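Arginase from Medicago truncatula hydrolyses L-arginine to L-ornithine and urea with two manganese ions per subunit, and also converts agmatine to putrescine and urea. Local coordinates of one contact, PDB 6VST (chain A, 2.12 Å), residues Ile180-Ala185 and Tyr265-Val270, beside the matching contact of the related arginase 1, mitochondrial from Arabidopsis thaliana, PDB 6VSU (chain B, 2.25 Å), residues Ile160-Ala165 and Tyr245-Val250. Both blocks share one frame: the second was fitted to the first on N, CA, C and O of the twelve residues, RMSD 0.23 Å. Numbering follows each deposited sequence.

Structure 1 (6VST). With MN (manganese (II) ion), chain C; MN (manganese (II) ion), chain D.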
loop_
_atom_site.group_PDB
_atom_site.type_symbol
_atom_site.label_atom_id
_atom_site.label_comp_id
_atom_site.label_asym_id
_atom_site.label_seq_id
_atom_site.Cartn_x
_atom_site.Cartn_y
_atom_site.Cartn_z
ATOM N N ILE A 180 10.368 -18.870 32.347
ATOM C CA ILE A 180 10.234 -18.129 31.100
ATOM C C ILE A 180 8.797 -17.667 30.919
ATOM O O ILE A 180 7.855 -18.455 31.070
ATOM C CB ILE A 180 10.686 -18.964 29.888
ATOM C CG1 ILE A 180 12.168 -19.331 30.020
ATOM C CG2 ILE A 180 10.416 -18.193 28.589
ATOM C CD1 ILE A 180 12.747 -20.063 28.831
ATOM N N LEU A 181 8.633 -16.390 30.584
ATOM C CA LEU A 181 7.377 -15.858 30.081
ATOM C C LEU A 181 7.482 -15.749 28.563
ATOM O O LEU A 181 8.288 -14.972 28.046
ATOM C CB LEU A 181 7.062 -14.499 30.705
ATOM C CG LEU A 181 5.784 -13.849 30.180
ATOM C CD1 LEU A 181 4.602 -14.799 30.378
ATOM C CD2 LEU A 181 5.526 -12.509 30.856
ATOM N N HIS A 182 6.652 -16.507 27.856
ATOM C CA HIS A 182 6.758 -16.673 26.411
ATOM C C HIS A 182 5.470 -16.196 25.753
ATOM O O HIS A 182 4.407 -16.783 25.981
ATOM C CB HIS A 182 7.029 -18.147 26.086
ATOM C CG HIS A 182 7.108 -18.449 24.624
ATOM N ND1 HIS A 182 6.864 -19.706 24.114
ATOM C CD2 HIS A 182 7.400 -17.663 23.562
ATOM C CE1 HIS A 182 7.001 -19.682 22.800
ATOM N NE2 HIS A 182 7.326 -18.453 22.439
ATOM N N PHE A 183 5.560 -15.145 24.926
ATOM C CA PHE A 183 4.413 -14.650 24.155
ATOM C C PHE A 183 4.499 -15.172 22.727
ATOM O O PHE A 183 5.478 -14.894 22.033
ATOM C CB PHE A 183 4.370 -13.120 24.124
ATOM C CG PHE A 183 4.069 -12.489 25.454
ATOM C CD1 PHE A 183 2.763 -12.278 25.848
ATOM C CD2 PHE A 183 5.099 -12.103 26.304
ATOM C CE1 PHE A 183 2.484 -11.695 27.076
ATOM C CE2 PHE A 183 4.833 -11.518 27.527
ATOM C CZ PHE A 183 3.522 -11.313 27.919
ATOM N N ASP A 184 3.461 -15.873 22.264
ATOM C CA ASP A 184 3.581 -16.421 20.916
ATOM C C ASP A 184 2.218 -16.885 20.425
ATOM O O ASP A 184 1.355 -17.251 21.221
ATOM C CB ASP A 184 4.581 -17.590 20.903
ATOM C CG ASP A 184 5.338 -17.699 19.605
ATOM O OD1 ASP A 184 4.691 -17.606 18.545
ATOM O OD2 ASP A 184 6.570 -17.882 19.652
ATOM N N ALA A 185 2.033 -16.858 19.104
ATOM C CA ALA A 185 0.917 -17.588 18.517
ATOM C C ALA A 185 1.185 -19.088 18.460
ATOM O O ALA A 185 0.231 -19.874 18.390
ATOM C CB ALA A 185 0.605 -17.072 17.104
ATOM N N TYR A 265 13.268 -15.214 32.261
ATOM C CA TYR A 265 13.547 -14.812 30.889
ATOM C C TYR A 265 12.226 -14.535 30.175
ATOM O O TYR A 265 11.303 -15.353 30.240
ATOM C CB TYR A 265 14.333 -15.896 30.153
ATOM C CG TYR A 265 14.792 -15.470 28.782
ATOM C CD1 TYR A 265 13.985 -15.657 27.662
ATOM C CD2 TYR A 265 16.025 -14.861 28.609
ATOM C CE1 TYR A 265 14.411 -15.244 26.401
ATOM C CE2 TYR A 265 16.459 -14.450 27.371
ATOM C CZ TYR A 265 15.656 -14.642 26.272
ATOM O OH TYR A 265 16.121 -14.233 25.047
ATOM N N VAL A 266 12.137 -13.400 29.481
ATOM C CA VAL A 266 10.905 -13.015 28.789
ATOM C C VAL A 266 11.164 -13.047 27.288
ATOM O O VAL A 266 11.959 -12.257 26.771
ATOM C CB VAL A 266 10.400 -11.633 29.230
ATOM C CG1 VAL A 266 9.123 -11.258 28.438
ATOM C CG2 VAL A 266 10.114 -11.631 30.727
ATOM N N SER A 267 10.481 -13.939 26.574
ATOM C CA SER A 267 10.594 -14.020 25.123
ATOM C C SER A 267 9.292 -13.543 24.487
ATOM O O SER A 267 8.237 -14.169 24.676
ATOM C CB SER A 267 10.922 -15.443 24.672
ATOM O OG SER A 267 11.154 -15.467 23.269
ATOM N N ILE A 268 9.360 -12.437 23.739
ATOM C CA ILE A 268 8.187 -11.876 23.064
ATOM C C ILE A 268 8.322 -12.115 21.563
ATOM O O ILE A 268 9.172 -11.503 20.899
ATOM C CB ILE A 268 7.998 -10.383 23.355
ATOM C CG1 ILE A 268 8.183 -10.094 24.847
ATOM C CG2 ILE A 268 6.592 -9.955 22.878
ATOM C CD1 ILE A 268 8.470 -8.630 25.174
ATOM N N ASP A 269 7.482 -13.005 21.029
ATOM C CA ASP A 269 7.329 -13.179 19.586
ATOM C C ASP A 269 6.262 -12.196 19.120
ATOM O O ASP A 269 5.122 -12.250 19.591
ATOM C CB ASP A 269 6.933 -14.623 19.239
ATOM C CG ASP A 269 6.874 -14.890 17.726
ATOM O OD1 ASP A 269 6.522 -13.984 16.936
ATOM O OD2 ASP A 269 7.183 -16.018 17.317
ATOM N N VAL A 270 6.630 -11.302 18.199
ATOM C CA VAL A 270 5.722 -10.243 17.764
ATOM C C VAL A 270 4.442 -10.803 17.141
ATOM O O VAL A 270 3.397 -10.141 17.159
ATOM C CB VAL A 270 6.478 -9.289 16.815
ATOM C CG1 VAL A 270 5.543 -8.255 16.194
ATOM C CG2 VAL A 270 7.628 -8.588 17.603
HETATM MN MN MN C . 7.739 -17.995 18.146
HETATM MN MN MN D . 5.180 -17.301 16.450
HETATM O O HOH W 1 7.640 -18.754 15.953
#

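Structure 2 (6VSU). With MN (manganese (II) ion), chain E; MN (manganese (II) ion), chain F.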
loop_
_atom_site.group_PDB
_atom_site.type_symbol
_atom_site.label_atom_id
_atom_site.label_comp_id
_atom_site.label_asym_id
_atom_site.label_seq_id
_atom_site.Cartn_x
_atom_site.Cartn_y
_atom_site.Cartn_z
ATOM N N ILE B 160 10.333 -18.736 32.540
ATOM C CA ILE B 160 10.224 -18.117 31.203
ATOM C C ILE B 160 8.767 -17.758 30.944
ATOM O O ILE B 160 7.880 -18.623 31.115
ATOM C CB ILE B 160 10.807 -19.058 30.130
ATOM C CG1 ILE B 160 12.268 -19.402 30.371
ATOM C CG2 ILE B 160 10.615 -18.498 28.736
ATOM C CD1 ILE B 160 12.821 -20.361 29.327
ATOM N N LEU B 161 8.560 -16.496 30.569
ATOM C CA LEU B 161 7.310 -16.018 29.932
ATOM C C LEU B 161 7.547 -15.899 28.406
ATOM O O LEU B 161 8.463 -15.202 27.985
ATOM C CB LEU B 161 6.819 -14.720 30.570
ATOM C CG LEU B 161 5.620 -14.086 29.861
ATOM C CD1 LEU B 161 4.426 -14.975 29.993
ATOM C CD2 LEU B 161 5.302 -12.713 30.411
ATOM N N HIS B 162 6.815 -16.724 27.681
ATOM C CA HIS B 162 6.881 -16.949 26.231
ATOM C C HIS B 162 5.573 -16.426 25.631
ATOM O O HIS B 162 4.553 -17.024 25.837
ATOM C CB HIS B 162 7.189 -18.421 25.943
ATOM C CG HIS B 162 7.258 -18.738 24.498
ATOM N ND1 HIS B 162 6.920 -19.964 24.021
ATOM C CD2 HIS B 162 7.532 -17.955 23.425
ATOM C CE1 HIS B 162 6.993 -19.942 22.705
ATOM N NE2 HIS B 162 7.382 -18.716 22.305
ATOM N N LEU B 163 5.613 -15.265 25.003
ATOM C CA LEU B 163 4.427 -14.657 24.350
ATOM C C LEU B 163 4.509 -14.976 22.848
ATOM O O LEU B 163 5.494 -14.560 22.191
ATOM C CB LEU B 163 4.435 -13.139 24.609
ATOM C CG LEU B 163 4.000 -12.743 26.016
ATOM C CD1 LEU B 163 4.468 -11.337 26.342
ATOM C CD2 LEU B 163 2.513 -12.805 26.055
ATOM N N ASP B 164 3.540 -15.721 22.335
ATOM C CA ASP B 164 3.637 -16.215 20.957
ATOM C C ASP B 164 2.307 -16.801 20.517
ATOM O O ASP B 164 1.595 -17.389 21.375
ATOM C CB ASP B 164 4.737 -17.244 20.968
ATOM C CG ASP B 164 5.304 -17.598 19.610
ATOM O OD1 ASP B 164 4.508 -17.644 18.638
ATOM O OD2 ASP B 164 6.527 -17.839 19.565
ATOM N N ALA B 165 1.985 -16.695 19.223
ATOM C CA ALA B 165 0.851 -17.432 18.620
ATOM C C ALA B 165 1.117 -18.975 18.632
ATOM O O ALA B 165 0.157 -19.743 18.551
ATOM C CB ALA B 165 0.567 -16.903 17.215
ATOM N N TYR B 245 13.037 -14.874 32.416
ATOM C CA TYR B 245 13.388 -14.566 31.013
ATOM C C TYR B 245 12.075 -14.327 30.265
ATOM O O TYR B 245 11.193 -15.186 30.368
ATOM C CB TYR B 245 14.256 -15.670 30.400
ATOM C CG TYR B 245 14.757 -15.321 29.025
ATOM C CD1 TYR B 245 13.977 -15.560 27.895
ATOM C CD2 TYR B 245 15.991 -14.701 28.839
ATOM C CE1 TYR B 245 14.389 -15.170 26.629
ATOM C CE2 TYR B 245 16.442 -14.353 27.571
ATOM C CZ TYR B 245 15.630 -14.575 26.463
ATOM O OH TYR B 245 16.044 -14.285 25.187
ATOM N N ILE B 246 11.976 -13.245 29.493
ATOM C CA ILE B 246 10.751 -12.982 28.705
ATOM C C ILE B 246 11.087 -13.085 27.216
ATOM O O ILE B 246 11.912 -12.286 26.731
ATOM C CB ILE B 246 10.170 -11.618 29.080
ATOM C CG1 ILE B 246 9.926 -11.513 30.581
ATOM C CG2 ILE B 246 8.907 -11.363 28.267
ATOM C CD1 ILE B 246 9.430 -10.136 31.056
ATOM N N SER B 247 10.413 -13.960 26.491
ATOM C CA SER B 247 10.575 -14.074 25.022
ATOM C C SER B 247 9.280 -13.611 24.369
ATOM O O SER B 247 8.209 -14.231 24.596
ATOM C CB SER B 247 10.944 -15.483 24.600
ATOM O OG SER B 247 11.002 -15.589 23.186
ATOM N N ILE B 248 9.368 -12.566 23.542
ATOM C CA ILE B 248 8.176 -12.044 22.832
ATOM C C ILE B 248 8.373 -12.321 21.371
ATOM O O ILE B 248 9.217 -11.663 20.744
ATOM C CB ILE B 248 7.951 -10.560 23.121
ATOM C CG1 ILE B 248 8.020 -10.302 24.632
ATOM C CG2 ILE B 248 6.625 -10.160 22.514
ATOM C CD1 ILE B 248 7.468 -8.950 25.066
ATOM N N ASP B 249 7.538 -13.166 20.825
ATOM C CA ASP B 249 7.362 -13.222 19.350
ATOM C C ASP B 249 6.309 -12.174 19.047
ATOM O O ASP B 249 5.274 -12.162 19.675
ATOM C CB ASP B 249 6.953 -14.609 18.923
ATOM C CG ASP B 249 6.702 -14.852 17.449
ATOM O OD1 ASP B 249 6.368 -13.903 16.696
ATOM O OD2 ASP B 249 6.824 -16.022 17.068
ATOM N N VAL B 250 6.641 -11.238 18.188
ATOM C CA VAL B 250 5.725 -10.149 17.768
ATOM C C VAL B 250 4.382 -10.730 17.297
ATOM O O VAL B 250 3.391 -10.037 17.457
ATOM C CB VAL B 250 6.474 -9.322 16.705
ATOM C CG1 VAL B 250 5.561 -8.437 15.966
ATOM C CG2 VAL B 250 7.534 -8.460 17.341
HETATM MN MN MN E . 5.021 -17.288 16.546
HETATM MN MN MN F . 7.808 -18.310 17.871
HETATM O O HOH W 2 6.282 -19.040 16.574
HETATM O O HOH W 3 8.658 -19.288 15.818
#

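Structure 1 (6VST)
Phe183 lies alongside Ile268, both pointing the same way; CG anti to the carbonyl carbon (chi1 -68°) brings ring atom CD2 4.0 Å from Ile268 CG1. Their strands, 178-183 (beside 213-221) and 264-269 (beside 305-311), are neighbours in the parallel sheet of the alpha/beta arginase fold. On the face of Leu181, Phe183, Val266 and Ile268, Val266 CG1 sits 3.8 Å from Leu181 O and Val266 CG2 4.2 Å from Leu181 CB. Val219 of strand 213-221 flanks Phe183; helix 323-339 covers Val266 and Ile268. Phe183 N gives a straight bond (168°) to Ser267 O, and Phe183 O accepts from Asp269 N. At the strands' C-terminal ends Asp184 OD1 and OD2 each bind one manganese ion and Asp269 OD2 bridges both (2.5 and 2.2 Å); His160, Asp188, His186 and Asp271 add ligands. His182 NE2 donates to Asp184 OD2 on its anti side (2.9 Å), which probably steadies this ligand.

Structure 2 (6VSU)
Leu163 runs side by side with Ile248, the two pointing the same way; CG anti to the carbonyl carbon (chi1 -76°) brings CD1 4.0 Å from Ile248 CD1. On the face of Leu161, Leu163, Ile246 and Ile248, Ile246 CG2 sits 3.9 Å from Leu161 O and Ile246 CG1 4.5 Å from Leu161 CB. Val199 of strand 193-201 flanks Leu163; helix 303-319 covers Ile246 and Ile248. Leu163 N gives a straight bond (165°) to Ser247 O, and Leu163 O accepts from Asp249 N. At the metal end Asp164 OD1 and OD2 each bind one manganese ion; Asp249 OD2 is 2.3 Å from the ion on OD1, and its 2.6 Å approach to the other is long. His140, Asp168, His166 and Asp251 add ligands. His162 NE2 donates to Asp164 OD2 on its anti side (3.0 Å), which probably steadies this ligand, while His162 ND1 is hydrogen-bonded to Gln198 NE2.

Structure 1 against structure 2
The two bonds that the exchanged residue makes with the partner strand through its N and O are kept: Phe183(A) N to Ser267(A) O and Asp269(A) N to Phe183(A) O recur as Leu163(B) N to Ser247(B) O and Asp249(B) N to Leu163(B) O. The bond from His182(A) NE2 to Asp184(A) OD2 recurs between His162(B) and Asp164(B), manganese is bound at both places in each structure, and the side chains of Asp184(A) and Asp269(A) coincide with those of Asp164(B) and Asp249(B). The differences lie among the apolar side chains. After superposition CG of Phe183(A) and CG of Leu163(B) are 0.6 Å apart, as are CD1 of Phe183(A) and CD2 of Leu163(B). CE1 and CZ of the ring have no counterpart in Leu163(B), so apolar bulk is probably less here. CB keeps its touches on Ser267(A) O / Ser247(B) O and Ile268(A) CG2 / Ile248(B) CG2, and the side chain its touch on Leu181(A) / Leu161(B). At the other position CG1 of Val266(A) matches CG2 of Ile246(B), and CG2 of Val266(A) matches CG1 of Ile246(B), each pair 0.3 Å apart. CB keeps its approach to Leu181(A) O / Leu161(B) O, and Ile246(B) adds one methyl, CD1, that Val266(A) lacks.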